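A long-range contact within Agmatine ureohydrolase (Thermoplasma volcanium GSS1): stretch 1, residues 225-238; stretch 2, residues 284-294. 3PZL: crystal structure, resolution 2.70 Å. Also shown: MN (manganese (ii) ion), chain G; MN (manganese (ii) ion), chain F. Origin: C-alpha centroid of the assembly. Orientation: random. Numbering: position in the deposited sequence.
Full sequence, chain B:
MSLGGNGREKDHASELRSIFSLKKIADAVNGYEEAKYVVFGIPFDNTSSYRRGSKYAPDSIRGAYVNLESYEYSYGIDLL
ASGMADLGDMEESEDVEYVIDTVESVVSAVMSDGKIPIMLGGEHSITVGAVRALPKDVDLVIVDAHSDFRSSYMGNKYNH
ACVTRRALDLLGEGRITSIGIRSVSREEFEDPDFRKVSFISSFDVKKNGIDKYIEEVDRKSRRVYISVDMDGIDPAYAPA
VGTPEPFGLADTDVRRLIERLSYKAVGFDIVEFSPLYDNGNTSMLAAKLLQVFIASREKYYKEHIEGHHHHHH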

ATOM      1  N   TYR B 225      -4.835   7.576  36.868  1.00 56.15           N
ATOM      2  CA  TYR B 225      -5.365   7.740  35.534  1.00 54.72           C
ATOM      3  C   TYR B 225      -4.251   7.232  34.625  1.00 53.65           C
ATOM      4  O   TYR B 225      -3.069   7.566  34.833  1.00 53.43           O
ATOM      5  N   ILE B 226      -4.622   6.414  33.639  1.00 52.31           N
ATOM      6  CA  ILE B 226      -3.638   5.809  32.745  1.00 50.91           C
ATOM      7  C   ILE B 226      -3.767   6.368  31.350  1.00 50.89           C
ATOM      8  O   ILE B 226      -4.806   6.243  30.711  1.00 51.02           O
ATOM      9  N   SER B 227      -2.695   6.980  30.878  1.00 50.93           N
ATOM     10  CA  SER B 227      -2.663   7.524  29.529  1.00 50.69           C
ATOM     11  C   SER B 227      -1.599   6.823  28.664  1.00 50.23           C
ATOM     12  O   SER B 227      -0.388   6.891  28.967  1.00 50.50           O
ATOM     13  N   VAL B 228      -2.049   6.136  27.610  1.00 48.87           N
ATOM     14  CA  VAL B 228      -1.148   5.369  26.765  1.00 47.75           C
ATOM     15  C   VAL B 228      -0.894   6.041  25.403  1.00 48.70           C
ATOM     16  O   VAL B 228      -1.767   6.053  24.510  1.00 48.56           O
ATOM     17  N   ASP B 229       0.303   6.627  25.265  1.00 49.03           N
ATOM     18  CA  ASP B 229       0.756   7.214  24.012  1.00 48.35           C
ATOM     19  C   ASP B 229       1.328   6.041  23.243  1.00 48.15           C
ATOM     20  O   ASP B 229       2.331   5.434  23.618  1.00 47.52           O
HETATM   21  N   MSE B 230       0.663   5.706  22.159  1.00 48.25           N
HETATM   22  CA  MSE B 230       0.843   4.413  21.544  1.00 48.27           C
HETATM   23  C   MSE B 230       2.270   4.196  21.057  1.00 47.78           C
HETATM   24  O   MSE B 230       2.701   3.054  20.884  1.00 47.13           O
ATOM     25  N   ASP B 231       3.002   5.290  20.841  1.00 47.92           N
ATOM     26  CA  ASP B 231       4.399   5.223  20.364  1.00 47.88           C
ATOM     27  C   ASP B 231       5.437   4.841  21.462  1.00 47.59           C
ATOM     28  O   ASP B 231       6.610   4.596  21.164  1.00 48.15           O
ATOM     29  N   GLY B 232       5.008   4.787  22.716  1.00 47.02           N
ATOM     30  CA  GLY B 232       5.826   4.190  23.774  1.00 47.39           C
ATOM     31  C   GLY B 232       6.170   2.723  23.533  1.00 46.90           C
ATOM     32  O   GLY B 232       7.136   2.203  24.071  1.00 47.04           O
ATOM     33  N   ILE B 233       5.373   2.071  22.698  1.00 46.46           N
ATOM     34  CA  ILE B 233       5.549   0.686  22.358  1.00 45.92           C
ATOM     35  C   ILE B 233       6.519   0.598  21.201  1.00 46.13           C
ATOM     36  O   ILE B 233       6.590   1.521  20.419  1.00 47.15           O
ATOM     37  N   ASP B 234       7.293  -0.490  21.103  1.00 45.85           N
ATOM     38  CA  ASP B 234       8.270  -0.631  20.009  1.00 45.07           C
ATOM     39  C   ASP B 234       7.553  -0.794  18.675  1.00 43.65           C
ATOM     40  O   ASP B 234       6.648  -1.602  18.560  1.00 43.25           O
ATOM     41  N   PRO B 235       7.978  -0.042  17.660  1.00 42.78           N
ATOM     42  CA  PRO B 235       7.393  -0.065  16.318  1.00 41.94           C
ATOM     43  C   PRO B 235       7.104  -1.449  15.718  1.00 41.50           C
ATOM     44  O   PRO B 235       6.264  -1.553  14.783  1.00 40.60           O
ATOM     45  N   ALA B 236       7.742  -2.494  16.247  1.00 40.93           N
ATOM     46  CA  ALA B 236       7.422  -3.855  15.795  1.00 41.44           C
ATOM     47  C   ALA B 236       5.998  -4.268  16.158  1.00 41.54           C
ATOM     48  O   ALA B 236       5.399  -5.106  15.475  1.00 41.90           O
ATOM     49  N   TYR B 237       5.472  -3.713  17.248  1.00 42.12           N
ATOM     50  CA  TYR B 237       4.160  -4.111  17.763  1.00 42.38           C
ATOM     51  C   TYR B 237       3.115  -3.078  17.442  1.00 42.54           C
ATOM     52  O   TYR B 237       1.965  -3.416  17.283  1.00 44.28           O
ATOM     53  N   ALA B 238       3.525  -1.827  17.323  1.00 42.84           N
ATOM     54  CA  ALA B 238       2.628  -0.728  16.932  1.00 43.26           C
ATOM     55  C   ALA B 238       3.255   0.058  15.762  1.00 43.59           C
ATOM     56  O   ALA B 238       3.743   1.165  15.953  1.00 45.25           O
HETATM   57  N   MSE B 284      -5.565  -3.073  16.208  1.00 44.29           N
HETATM   58  CA  MSE B 284      -5.939  -4.329  16.807  1.00 44.45           C
HETATM   59  C   MSE B 284      -5.294  -4.443  18.189  1.00 44.57           C
HETATM   60  O   MSE B 284      -5.903  -4.912  19.145  1.00 44.96           O
ATOM     61  N   LEU B 285      -4.044  -4.030  18.301  1.00 44.26           N
ATOM     62  CA  LEU B 285      -3.416  -3.972  19.608  1.00 43.15           C
ATOM     63  C   LEU B 285      -4.156  -2.925  20.445  1.00 43.86           C
ATOM     64  O   LEU B 285      -4.450  -3.167  21.628  1.00 44.20           O
ATOM     65  N   ALA B 286      -4.471  -1.769  19.853  1.00 42.76           N
ATOM     66  CA  ALA B 286      -5.216  -0.761  20.612  1.00 42.49           C
ATOM     67  C   ALA B 286      -6.554  -1.285  21.180  1.00 42.63           C
ATOM     68  O   ALA B 286      -6.902  -1.001  22.325  1.00 42.55           O
ATOM     69  N   ALA B 287      -7.275  -2.084  20.396  1.00 42.14           N
ATOM     70  CA  ALA B 287      -8.538  -2.644  20.847  1.00 41.72           C
ATOM     71  C   ALA B 287      -8.319  -3.710  21.891  1.00 42.91           C
ATOM     72  O   ALA B 287      -9.108  -3.827  22.844  1.00 44.28           O
ATOM     73  N   LYS B 288      -7.269  -4.502  21.731  1.00 41.91           N
ATOM     74  CA  LYS B 288      -6.952  -5.514  22.726  1.00 42.12           C
ATOM     75  C   LYS B 288      -6.585  -4.881  24.088  1.00 42.25           C
ATOM     76  O   LYS B 288      -7.069  -5.268  25.137  1.00 41.30           O
ATOM     77  N   LEU B 289      -5.747  -3.861  24.051  1.00 43.75           N
ATOM     78  CA  LEU B 289      -5.405  -3.086  25.248  1.00 44.21           C
ATOM     79  C   LEU B 289      -6.626  -2.523  25.974  1.00 44.96           C
ATOM     80  O   LEU B 289      -6.619  -2.377  27.192  1.00 46.01           O
ATOM     81  N   LEU B 290      -7.683  -2.219  25.231  1.00 45.31           N
ATOM     82  CA  LEU B 290      -8.908  -1.711  25.854  1.00 45.26           C
ATOM     83  C   LEU B 290      -9.690  -2.852  26.492  1.00 44.94           C
ATOM     84  O   LEU B 290     -10.357  -2.657  27.492  1.00 44.87           O
ATOM     85  N   GLN B 291      -9.614  -4.039  25.905  1.00 44.25           N
ATOM     86  CA  GLN B 291     -10.257  -5.190  26.494  1.00 44.69           C
ATOM     87  C   GLN B 291      -9.558  -5.496  27.789  1.00 45.31           C
ATOM     88  O   GLN B 291     -10.199  -5.726  28.817  1.00 45.77           O
ATOM     89  N   VAL B 292      -8.229  -5.476  27.735  1.00 45.25           N
ATOM     90  CA  VAL B 292      -7.404  -5.800  28.881  1.00 45.21           C
ATOM     91  C   VAL B 292      -7.684  -4.888  30.085  1.00 45.88           C
ATOM     92  O   VAL B 292      -7.727  -5.345  31.224  1.00 46.82           O
ATOM     93  N   PHE B 293      -7.866  -3.603  29.844  1.00 45.67           N
ATOM     94  CA  PHE B 293      -8.172  -2.709  30.933  1.00 46.25           C
ATOM     95  C   PHE B 293      -9.489  -3.066  31.605  1.00 47.43           C
ATOM     96  O   PHE B 293      -9.536  -3.248  32.829  1.00 48.85           O
ATOM     97  N   ILE B 294     -10.556  -3.173  30.820  1.00 47.10           N
ATOM     98  CA  ILE B 294     -11.867  -3.470  31.370  1.00 48.03           C
ATOM     99  C   ILE B 294     -11.859  -4.840  32.053  1.00 48.45           C
ATOM    100  O   ILE B 294     -12.247  -4.948  33.215  1.00 49.04           O
TER

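Metal-binding strands in α/β enzymes often divide their labour between two faces, one furnishing ligands and the other packing on a helix, and the contact between residues 225-238 and 284-294 of this agmatine ureohydrolase is a compact example. Along the strand, I226 and V228 direct their CA-to-CB bonds toward the helix, while the alternating residues Y225, S227 and D229 lie out of its reach. No hydrogen bond crosses between the stretches; the 284 Å² they bury together comes mainly from apolar side chains, with some backbone atoms among their neighbours.

The centre of the contact is formed by L285 and M230, which have the largest covered areas. M230, a selenomethionine, leaves its backbone sideways to the helix, but its t, p, t conformation brings the end of the chain closer. Its CE lies 3.7 Å from CG of L285, 3.6 Å from the backbone N of A286 and 3.9 Å from CB of A286. The small side chain of A286 leaves room for the end of M230, which also reaches the next turn of the helix: SE of M230 is 4.2 Å from CD1 of L289, and its CE is about as close.

L285 points toward stretch 1 and adopts a t, p rotamer. Besides meeting M230, it extends CD2 to the loop that follows the 3-10 segment: this methyl is 4.1 Å from CD1 of I233, 3.6 Å from the backbone O of Y237 and 4.4 Å from CB of Y237. The Y237 ring itself leads away, so the near part of that side chain makes the contact.

One turn along, L289 (m, t) also points inward. I233, likewise m, t, spans the two leucines, its CD1 lying 4.3 Å from CD1 of L289 as well as against L285. The spacing of four residues places L285, L289 and F293 on the same side of the helix, and backbone hydrogen bonds from L289 N to L285 O and from F293 N to L289 O join these successive turns. At F293 (chi1 t) the packing is looser: CD1 of I226 (m, t) approaches the ring edge, 4.5 Å from CE1 of F293.

The metal chemistry lies away from the helix. D229 OD2 binds both manganese ions, at 2.5 Å from MN of chain G and 2.1 Å from MN of chain F, whereas D231 OD2 binds the chain G MN at 2.5 Å; ligands elsewhere in the structure contribute to both sites. Between these two aspartates, the M230 side chain takes the other direction, into the apolar contact.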

ATOM      1  CB  TYR B 225      -5.726   9.212  35.256  1.00 55.23           C
ATOM      2  CG  TYR B 225      -6.263   9.434  33.858  1.00 54.71           C
ATOM      3  CD1 TYR B 225      -5.392   9.598  32.784  1.00 54.14           C
ATOM      4  CD2 TYR B 225      -7.640   9.467  33.610  1.00 54.84           C
ATOM      5  CE1 TYR B 225      -5.873   9.783  31.493  1.00 57.93           C
ATOM      6  CE2 TYR B 225      -8.138   9.655  32.314  1.00 54.72           C
ATOM      7  CZ  TYR B 225      -7.249   9.816  31.259  1.00 56.18           C
ATOM      8  OH  TYR B 225      -7.674   9.996  29.960  1.00 55.75           O
ATOM      9  CB  ILE B 226      -3.764   4.283  32.661  1.00 50.08           C
ATOM     10  CG1 ILE B 226      -3.905   3.679  34.055  1.00 48.75           C
ATOM     11  CG2 ILE B 226      -2.551   3.715  31.929  1.00 47.86           C
ATOM     12  CD1 ILE B 226      -4.057   2.194  34.076  1.00 46.71           C
ATOM     13  CB  SER B 227      -2.397   9.006  29.577  1.00 50.38           C
ATOM     14  OG  SER B 227      -2.650   9.526  28.305  1.00 52.57           O
ATOM     15  CB  VAL B 228      -1.654   3.976  26.554  1.00 46.62           C
ATOM     16  CG1 VAL B 228      -0.619   3.175  25.884  1.00 46.22           C
ATOM     17  CG2 VAL B 228      -1.970   3.341  27.839  1.00 45.56           C
ATOM     18  CB  ASP B 229       1.837   8.239  24.286  1.00 49.51           C
ATOM     19  CG  ASP B 229       2.221   9.063  23.061  1.00 49.33           C
ATOM     20  OD1 ASP B 229       2.230   8.493  21.948  1.00 51.96           O
ATOM     21  OD2 ASP B 229       2.537  10.271  23.230  1.00 47.56           O
HETATM   22  CB  MSE B 230      -0.139   4.300  20.413  1.00 48.12           C
HETATM   23  CG  MSE B 230      -0.486   2.927  20.047  1.00 53.52           C
HETATM   24 SE   MSE B 230      -1.562   1.903  21.348  1.00 67.54          SE
HETATM   25  CE  MSE B 230      -1.577   0.270  20.216  1.00 58.16           C
ATOM     26  CB  ASP B 231       4.785   6.534  19.688  1.00 47.98           C
ATOM     27  CG  ASP B 231       4.874   7.671  20.655  1.00 52.53           C
ATOM     28  OD1 ASP B 231       4.458   7.529  21.831  1.00 58.43           O
ATOM     29  OD2 ASP B 231       5.381   8.727  20.269  1.00 57.17           O
ATOM     30  CB  ILE B 233       4.190   0.082  21.995  1.00 46.06           C
ATOM     31  CG1 ILE B 233       3.234   0.300  23.186  1.00 44.56           C
ATOM     32  CG2 ILE B 233       4.302  -1.434  21.602  1.00 45.42           C
ATOM     33  CD1 ILE B 233       1.892  -0.377  23.072  1.00 43.43           C
ATOM     34  CB  ASP B 234       9.242  -1.811  20.263  1.00 45.40           C
ATOM     35  CG  ASP B 234      10.379  -1.867  19.238  1.00 47.07           C
ATOM     36  OD1 ASP B 234      11.444  -1.216  19.442  1.00 47.89           O
ATOM     37  OD2 ASP B 234      10.189  -2.553  18.204  1.00 48.81           O
ATOM     38  CB  PRO B 235       8.426   0.666  15.488  1.00 41.09           C
ATOM     39  CG  PRO B 235       9.010   1.641  16.454  1.00 41.89           C
ATOM     40  CD  PRO B 235       9.071   0.942  17.761  1.00 42.86           C
ATOM     41  CB  ALA B 236       8.405  -4.890  16.338  1.00 41.16           C
ATOM     42  CB  TYR B 237       4.186  -4.335  19.259  1.00 42.19           C
ATOM     43  CG  TYR B 237       5.198  -5.334  19.740  1.00 43.54           C
ATOM     44  CD1 TYR B 237       4.972  -6.699  19.628  1.00 43.77           C
ATOM     45  CD2 TYR B 237       6.383  -4.913  20.331  1.00 45.89           C
ATOM     46  CE1 TYR B 237       5.896  -7.614  20.094  1.00 44.93           C
ATOM     47  CE2 TYR B 237       7.317  -5.825  20.813  1.00 46.62           C
ATOM     48  CZ  TYR B 237       7.070  -7.168  20.693  1.00 47.79           C
ATOM     49  OH  TYR B 237       7.995  -8.068  21.195  1.00 51.11           O
ATOM     50  CB  ALA B 238       2.406   0.195  18.126  1.00 42.51           C
HETATM   51  CB  MSE B 284      -5.500  -5.480  15.937  1.00 44.50           C
HETATM   52  CG  MSE B 284      -6.068  -6.808  16.375  1.00 48.86           C
HETATM   53 SE   MSE B 284      -8.047  -6.818  16.169  1.00 61.99          SE
HETATM   54  CE  MSE B 284      -8.351  -8.691  16.592  1.00 59.25           C
ATOM     55  CB  LEU B 285      -1.944  -3.604  19.487  1.00 42.69           C
ATOM     56  CG  LEU B 285      -1.202  -3.331  20.786  1.00 40.43           C
ATOM     57  CD1 LEU B 285      -1.264  -4.509  21.700  1.00 39.57           C
ATOM     58  CD2 LEU B 285       0.189  -3.063  20.443  1.00 39.23           C
ATOM     59  CB  ALA B 286      -5.426   0.464  19.805  1.00 42.57           C
ATOM     60  CB  ALA B 287      -9.266  -3.223  19.732  1.00 41.60           C
ATOM     61  CB  LYS B 288      -5.821  -6.392  22.200  1.00 42.22           C
ATOM     62  CG  LYS B 288      -5.621  -7.642  22.934  1.00 44.15           C
ATOM     63  CD  LYS B 288      -6.906  -8.463  22.911  1.00 46.83           C
ATOM     64  CE  LYS B 288      -6.975  -9.341  24.124  1.00 46.57           C
ATOM     65  NZ  LYS B 288      -7.998 -10.411  23.914  1.00 48.70           N
ATOM     66  CB  LEU B 289      -4.455  -1.952  24.881  1.00 43.87           C
ATOM     67  CG  LEU B 289      -3.003  -2.373  24.640  1.00 43.50           C
ATOM     68  CD1 LEU B 289      -2.227  -1.152  24.174  1.00 43.26           C
ATOM     69  CD2 LEU B 289      -2.352  -3.023  25.882  1.00 40.18           C
ATOM     70  CB  LEU B 290      -9.763  -0.966  24.815  1.00 45.69           C
ATOM     71  CG  LEU B 290     -11.268  -0.954  25.001  1.00 45.95           C
ATOM     72  CD1 LEU B 290     -11.573  -0.001  26.111  1.00 48.87           C
ATOM     73  CD2 LEU B 290     -11.910  -0.524  23.714  1.00 47.84           C
ATOM     74  CB  GLN B 291     -10.165  -6.407  25.579  1.00 44.30           C
ATOM     75  CG  GLN B 291     -11.174  -6.419  24.457  1.00 45.08           C
ATOM     76  CD  GLN B 291     -11.436  -7.818  23.943  1.00 46.70           C
ATOM     77  OE1 GLN B 291     -10.520  -8.658  23.830  1.00 44.65           O
ATOM     78  NE2 GLN B 291     -12.697  -8.084  23.629  1.00 48.13           N
ATOM     79  CB  VAL B 292      -5.907  -5.788  28.494  1.00 44.86           C
ATOM     80  CG1 VAL B 292      -5.003  -5.602  29.709  1.00 44.46           C
ATOM     81  CG2 VAL B 292      -5.565  -7.048  27.792  1.00 43.34           C
ATOM     82  CB  PHE B 293      -8.223  -1.289  30.439  1.00 46.32           C
ATOM     83  CG  PHE B 293      -8.739  -0.333  31.438  1.00 46.82           C
ATOM     84  CD1 PHE B 293      -7.884   0.287  32.322  1.00 47.76           C
ATOM     85  CD2 PHE B 293     -10.077  -0.042  31.505  1.00 47.51           C
ATOM     86  CE1 PHE B 293      -8.360   1.202  33.238  1.00 48.05           C
ATOM     87  CE2 PHE B 293     -10.557   0.862  32.437  1.00 48.98           C
ATOM     88  CZ  PHE B 293      -9.701   1.492  33.291  1.00 46.92           C
ATOM     89  CB  ILE B 294     -13.000  -3.360  30.277  1.00 48.36           C
ATOM     90  CG1 ILE B 294     -13.150  -1.921  29.794  1.00 48.32           C
ATOM     91  CG2 ILE B 294     -14.318  -3.842  30.784  1.00 46.82           C
ATOM     92  CD1 ILE B 294     -14.052  -1.795  28.633  1.00 48.26           C
TER
HETATM   93 MN    MN G 315       4.793  10.183  22.278  1.00 63.35          MN
HETATM   94 MN    MN F 314       2.724  12.298  23.669  1.00 56.27          MN